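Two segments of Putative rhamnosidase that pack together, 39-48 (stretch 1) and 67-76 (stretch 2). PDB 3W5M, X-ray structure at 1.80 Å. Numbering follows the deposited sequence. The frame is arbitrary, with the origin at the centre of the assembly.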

ATOM      1  N   ARG A  39      34.411  -6.197 -19.097  1.00 34.88           N
ATOM      2  CA  ARG A  39      33.408  -5.376 -19.741  1.00 36.19           C
ATOM      3  C   ARG A  39      32.810  -6.174 -20.885  1.00 36.26           C
ATOM      4  O   ARG A  39      33.485  -7.016 -21.486  1.00 34.53           O
ATOM      5  CB  ARG A  39      34.026  -4.106 -20.338  1.00 39.86           C
ATOM      6  CG  ARG A  39      34.595  -3.096 -19.357  1.00 46.25           C
ATOM      7  CD  ARG A  39      35.190  -1.899 -20.096  1.00 50.62           C
ATOM      8  NE  ARG A  39      36.221  -2.283 -21.069  1.00 53.12           N
ATOM      9  CZ  ARG A  39      36.050  -2.309 -22.395  1.00 57.95           C
ATOM     10  NH1 ARG A  39      34.887  -1.974 -22.941  1.00 57.31           N
ATOM     11  NH2 ARG A  39      37.049  -2.682 -23.184  1.00 56.90           N
ATOM     12  N   GLN A  40      31.557  -5.886 -21.205  1.00 32.86           N
ATOM     13  CA  GLN A  40      30.910  -6.474 -22.373  1.00 30.34           C
ATOM     14  C   GLN A  40      31.138  -5.608 -23.624  1.00 30.53           C
ATOM     15  O   GLN A  40      30.936  -4.401 -23.590  1.00 29.56           O
ATOM     16  CB  GLN A  40      29.405  -6.651 -22.116  1.00 29.51           C
ATOM     17  CG  GLN A  40      28.593  -7.106 -23.320  1.00 25.96           C
ATOM     18  CD  GLN A  40      27.114  -6.924 -23.086  1.00 24.42           C
ATOM     19  OE1 GLN A  40      26.532  -7.581 -22.216  1.00 23.87           O
ATOM     20  NE2 GLN A  40      26.493  -6.052 -23.874  1.00 23.71           N
ATOM     21  N   SER A  41      31.557  -6.255 -24.718  1.00 32.29           N
ATOM     22  CA  SER A  41      31.690  -5.600 -26.022  1.00 32.25           C
ATOM     23  C   SER A  41      30.500  -5.891 -26.934  1.00 28.77           C
ATOM     24  O   SER A  41      30.167  -5.067 -27.789  1.00 31.26           O
ATOM     25  CB  SER A  41      33.011  -5.976 -26.741  1.00 31.14           C
ATOM     26  OG  SER A  41      33.192  -7.378 -26.815  1.00 32.74           O
ATOM     27  N   ALA A  42      29.872  -7.055 -26.761  1.00 30.21           N
ATOM     28  CA  ALA A  42      28.760  -7.446 -27.636  1.00 28.29           C
ATOM     29  C   ALA A  42      27.821  -8.397 -26.943  1.00 27.30           C
ATOM     30  O   ALA A  42      28.213  -9.031 -25.964  1.00 29.08           O
ATOM     31  CB  ALA A  42      29.314  -8.085 -28.916  1.00 28.85           C
ATOM     32  N   TYR A  43      26.595  -8.526 -27.458  1.00 25.08           N
ATOM     33  CA  TYR A  43      25.664  -9.552 -26.967  1.00 27.04           C
ATOM     34  C   TYR A  43      24.901 -10.151 -28.126  1.00 26.13           C
ATOM     35  O   TYR A  43      24.856  -9.578 -29.204  1.00 29.50           O
ATOM     36  CB  TYR A  43      24.663  -8.966 -25.951  1.00 24.89           C
ATOM     37  CG  TYR A  43      23.711  -7.931 -26.538  1.00 25.79           C
ATOM     38  CD1 TYR A  43      22.520  -8.327 -27.162  1.00 26.48           C
ATOM     39  CD2 TYR A  43      23.981  -6.561 -26.447  1.00 25.33           C
ATOM     40  CE1 TYR A  43      21.640  -7.400 -27.694  1.00 26.28           C
ATOM     41  CE2 TYR A  43      23.090  -5.622 -26.977  1.00 27.21           C
ATOM     42  CZ  TYR A  43      21.933  -6.055 -27.615  1.00 26.47           C
ATOM     43  OH  TYR A  43      21.031  -5.151 -28.140  1.00 27.38           O
ATOM     44  N   GLN A  44      24.277 -11.287 -27.882  1.00 26.77           N
ATOM     45  CA  GLN A  44      23.391 -11.886 -28.851  1.00 28.90           C
ATOM     46  C   GLN A  44      22.263 -12.552 -28.140  1.00 27.41           C
ATOM     47  O   GLN A  44      22.492 -13.428 -27.296  1.00 26.72           O
ATOM     48  CB  GLN A  44      24.132 -12.932 -29.700  1.00 30.64           C
ATOM     49  CG  GLN A  44      23.229 -13.763 -30.610  1.00 31.80           C
ATOM     50  CD  GLN A  44      24.010 -14.760 -31.459  1.00 33.60           C
ATOM     51  OE1 GLN A  44      25.152 -15.093 -31.140  1.00 32.56           O
ATOM     52  NE2 GLN A  44      23.379 -15.263 -32.526  1.00 31.57           N
ATOM     53  N   VAL A  45      21.032 -12.182 -28.516  1.00 26.60           N
ATOM     54  CA  VAL A  45      19.850 -12.771 -27.921  1.00 26.92           C
ATOM     55  C   VAL A  45      19.115 -13.663 -28.909  1.00 26.70           C
ATOM     56  O   VAL A  45      18.934 -13.299 -30.058  1.00 28.56           O
ATOM     57  CB  VAL A  45      18.879 -11.681 -27.392  1.00 25.91           C
ATOM     58  CG1 VAL A  45      17.578 -12.318 -26.901  1.00 25.42           C
ATOM     59  CG2 VAL A  45      19.556 -10.833 -26.321  1.00 27.22           C
ATOM     60  N   ARG A  46      18.702 -14.830 -28.454  1.00 27.76           N
ATOM     61  CA  ARG A  46      17.826 -15.677 -29.263  1.00 29.56           C
ATOM     62  C   ARG A  46      16.552 -15.949 -28.526  1.00 28.02           C
ATOM     63  O   ARG A  46      16.575 -16.120 -27.317  1.00 27.32           O
ATOM     64  CB  ARG A  46      18.487 -17.008 -29.555  1.00 30.63           C
ATOM     65  CG  ARG A  46      19.687 -16.924 -30.458  1.00 34.64           C
ATOM     66  CD  ARG A  46      20.295 -18.304 -30.505  1.00 37.40           C
ATOM     67  NE  ARG A  46      21.239 -18.420 -31.606  1.00 42.88           N
ATOM     68  CZ  ARG A  46      21.989 -19.492 -31.821  1.00 39.07           C
ATOM     69  NH1 ARG A  46      21.917 -20.545 -31.004  1.00 37.22           N
ATOM     70  NH2 ARG A  46      22.817 -19.492 -32.848  1.00 39.27           N
ATOM     71  N   VAL A  47      15.449 -16.005 -29.273  1.00 27.62           N
ATOM     72  CA  VAL A  47      14.128 -16.290 -28.735  1.00 26.87           C
ATOM     73  C   VAL A  47      13.505 -17.350 -29.632  1.00 26.79           C
ATOM     74  O   VAL A  47      13.598 -17.253 -30.860  1.00 26.10           O
ATOM     75  CB  VAL A  47      13.210 -15.026 -28.741  1.00 27.25           C
ATOM     76  CG1 VAL A  47      11.895 -15.318 -28.036  1.00 26.09           C
ATOM     77  CG2 VAL A  47      13.900 -13.817 -28.138  1.00 25.28           C
ATOM     78  N   ALA A  48      12.874 -18.340 -29.011  1.00 26.88           N
ATOM     79  CA  ALA A  48      12.295 -19.474 -29.707  1.00 29.05           C
ATOM     80  C   ALA A  48      11.076 -20.023 -28.971  1.00 30.42           C
ATOM     81  O   ALA A  48      10.820 -19.673 -27.800  1.00 29.57           O
ATOM     82  CB  ALA A  48      13.364 -20.559 -29.895  1.00 26.19           C
ATOM     83  N   SER A  67      27.683  -3.551 -28.388  1.00 33.51           N
ATOM     84  CA  SER A  67      27.037  -2.741 -27.349  1.00 33.90           C
ATOM     85  C   SER A  67      27.580  -3.189 -26.002  1.00 32.90           C
ATOM     86  O   SER A  67      27.904  -4.372 -25.827  1.00 34.02           O
ATOM     87  CB  SER A  67      25.511  -2.963 -27.356  1.00 33.85           C
ATOM     88  OG  SER A  67      24.895  -2.291 -26.258  1.00 33.61           O
ATOM     89  N   ASP A  68      27.695  -2.259 -25.061  1.00 32.74           N
ATOM     90  CA  ASP A  68      27.986  -2.633 -23.679  1.00 32.52           C
ATOM     91  C   ASP A  68      26.726  -2.675 -22.805  1.00 31.62           C
ATOM     92  O   ASP A  68      26.834  -2.733 -21.583  1.00 31.41           O
ATOM     93  CB  ASP A  68      29.054  -1.719 -23.049  1.00 36.75           C
ATOM     94  CG  ASP A  68      28.612  -0.262 -22.930  1.00 41.70           C
ATOM     95  OD1 ASP A  68      27.418   0.058 -23.123  1.00 43.08           O
ATOM     96  OD2 ASP A  68      29.479   0.587 -22.633  1.00 46.22           O
ATOM     97  N   ASP A  69      25.544  -2.636 -23.424  1.00 29.29           N
ATOM     98  CA  ASP A  69      24.276  -2.695 -22.677  1.00 30.71           C
ATOM     99  C   ASP A  69      23.995  -4.118 -22.211  1.00 26.57           C
ATOM    100  O   ASP A  69      24.005  -5.057 -23.009  1.00 26.23           O
ATOM    101  CB  ASP A  69      23.109  -2.225 -23.542  1.00 34.07           C
ATOM    102  CG  ASP A  69      23.116  -0.719 -23.784  1.00 37.75           C
ATOM    103  OD1 ASP A  69      23.693   0.046 -22.979  1.00 41.41           O
ATOM    104  OD2 ASP A  69      22.508  -0.304 -24.787  1.00 42.82           O
ATOM    105  N   SER A  70      23.736  -4.276 -20.922  1.00 24.75           N
ATOM    106  CA  SER A  70      23.452  -5.610 -20.377  1.00 22.58           C
ATOM    107  C   SER A  70      22.231  -5.639 -19.450  1.00 23.32           C
ATOM    108  O   SER A  70      21.841  -6.703 -18.908  1.00 22.70           O
ATOM    109  CB  SER A  70      24.698  -6.173 -19.686  1.00 23.72           C
ATOM    110  OG  SER A  70      25.083  -5.419 -18.544  1.00 22.61           O
ATOM    111  N   VAL A  71      21.594  -4.481 -19.319  1.00 22.94           N
ATOM    112  CA  VAL A  71      20.463  -4.312 -18.412  1.00 23.77           C
ATOM    113  C   VAL A  71      19.332  -3.593 -19.137  1.00 22.82           C
ATOM    114  O   VAL A  71      19.547  -2.532 -19.772  1.00 25.14           O
ATOM    115  CB  VAL A  71      20.944  -3.592 -17.114  1.00 24.80           C
ATOM    116  CG1 VAL A  71      19.816  -2.904 -16.368  1.00 29.44           C
ATOM    117  CG2 VAL A  71      21.688  -4.587 -16.211  1.00 25.25           C
ATOM    118  N   LEU A  72      18.139  -4.179 -19.055  1.00 21.12           N
ATOM    119  CA  LEU A  72      16.880  -3.606 -19.605  1.00 22.35           C
ATOM    120  C   LEU A  72      16.954  -3.372 -21.120  1.00 24.51           C
ATOM    121  O   LEU A  72      16.546  -2.311 -21.635  1.00 23.22           O
ATOM    122  CB  LEU A  72      16.477  -2.309 -18.869  1.00 23.70           C
ATOM    123  CG  LEU A  72      16.204  -2.477 -17.365  1.00 24.11           C
ATOM    124  CD1 LEU A  72      16.030  -1.107 -16.710  1.00 24.95           C
ATOM    125  CD2 LEU A  72      14.985  -3.350 -17.167  1.00 23.41           C
ATOM    126  N   VAL A  73      17.501  -4.360 -21.824  1.00 21.61           N
ATOM    127  CA  VAL A  73      17.595  -4.315 -23.294  1.00 21.76           C
ATOM    128  C   VAL A  73      16.264  -4.766 -23.886  1.00 20.86           C
ATOM    129  O   VAL A  73      15.812  -5.898 -23.631  1.00 19.83           O
ATOM    130  CB  VAL A  73      18.750  -5.199 -23.813  1.00 21.54           C
ATOM    131  CG1 VAL A  73      18.817  -5.145 -25.347  1.00 22.06           C
ATOM    132  CG2 VAL A  73      20.061  -4.799 -23.182  1.00 21.94           C
ATOM    133  N   PRO A  74      15.587  -3.885 -24.660  1.00 22.19           N
ATOM    134  CA  PRO A  74      14.257  -4.261 -25.163  1.00 23.40           C
ATOM    135  C   PRO A  74      14.286  -5.322 -26.233  1.00 22.78           C
ATOM    136  O   PRO A  74      15.089  -5.258 -27.189  1.00 24.65           O
ATOM    137  CB  PRO A  74      13.680  -2.960 -25.750  1.00 24.26           C
ATOM    138  CG  PRO A  74      14.811  -2.002 -25.811  1.00 23.78           C
ATOM    139  CD  PRO A  74      15.944  -2.483 -24.970  1.00 24.36           C
ATOM    140  N   TYR A  75      13.419  -6.310 -26.064  1.00 24.07           N
ATOM    141  CA  TYR A  75      13.091  -7.228 -27.159  1.00 23.04           C
ATOM    142  C   TYR A  75      12.844  -6.444 -28.440  1.00 24.51           C
ATOM    143  O   TYR A  75      12.063  -5.489 -28.442  1.00 24.79           O
ATOM    144  CB  TYR A  75      11.861  -8.029 -26.806  1.00 23.32           C
ATOM    145  CG  TYR A  75      11.356  -8.896 -27.948  1.00 23.13           C
ATOM    146  CD1 TYR A  75      11.983 -10.100 -28.263  1.00 22.17           C
ATOM    147  CD2 TYR A  75      10.248  -8.500 -28.709  1.00 24.55           C
ATOM    148  CE1 TYR A  75      11.519 -10.892 -29.307  1.00 23.87           C
ATOM    149  CE2 TYR A  75       9.774  -9.282 -29.763  1.00 23.82           C
ATOM    150  CZ  TYR A  75      10.407 -10.475 -30.056  1.00 24.77           C
ATOM    151  OH  TYR A  75       9.938 -11.255 -31.085  1.00 23.88           O
ATOM    152  N   ALA A  76      13.500  -6.842 -29.524  1.00 24.96           N
ATOM    153  CA  ALA A  76      13.303  -6.123 -30.807  1.00 28.36           C
ATOM    154  C   ALA A  76      13.131  -7.065 -31.983  1.00 29.22           C
ATOM    155  O   ALA A  76      13.553  -6.774 -33.095  1.00 30.62           O
ATOM    156  CB  ALA A  76      14.428  -5.112 -31.056  1.00 26.90           C
TER

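How do the two backbones meet? Stretch 1 runs as an extended strand through Ala-48, while stretch 2 is mostly loop, with a short strand at Val-73 and Pro-74. They come closest near their beginnings, where the CA atoms of Gln-40 and Asp-68, and those of Ala-42 and Ser-67, lie 5.0 Å apart. A single backbone hydrogen bond joins them, from Ser-67 N to Ser-41 O at 3.0 Å. Nearby, Asp-68 CA sits 3.4 Å from Gln-40 O, a CA-H...O contact.

What holds the loop of stretch 2 in place? The buried side chain of Gln-40 points toward it, and its amide NE2 donates to two backbone carbonyls, Asp-69 O at 2.8 Å and Ser-67 O at 2.9 Å. One amide group thus ties together two points of the turn. Within the loop, Asp-69 N donates to Ser-67 OG at 2.9 Å, bracing the same bend.

Where do apolar groups take over? Tyr-43 reaches along the loop: its CE2 meets Ser-67 CB at 3.6 Å, at the ring edge, and its CZ lies 4.0 Å from Val-73 CG1. Farther on, Val-47 CG2 approaches the edge of the Tyr-75 ring, 3.9 Å from CE1. These contacts extend the packing by van der Waals contact beyond the hydrogen-bonded end.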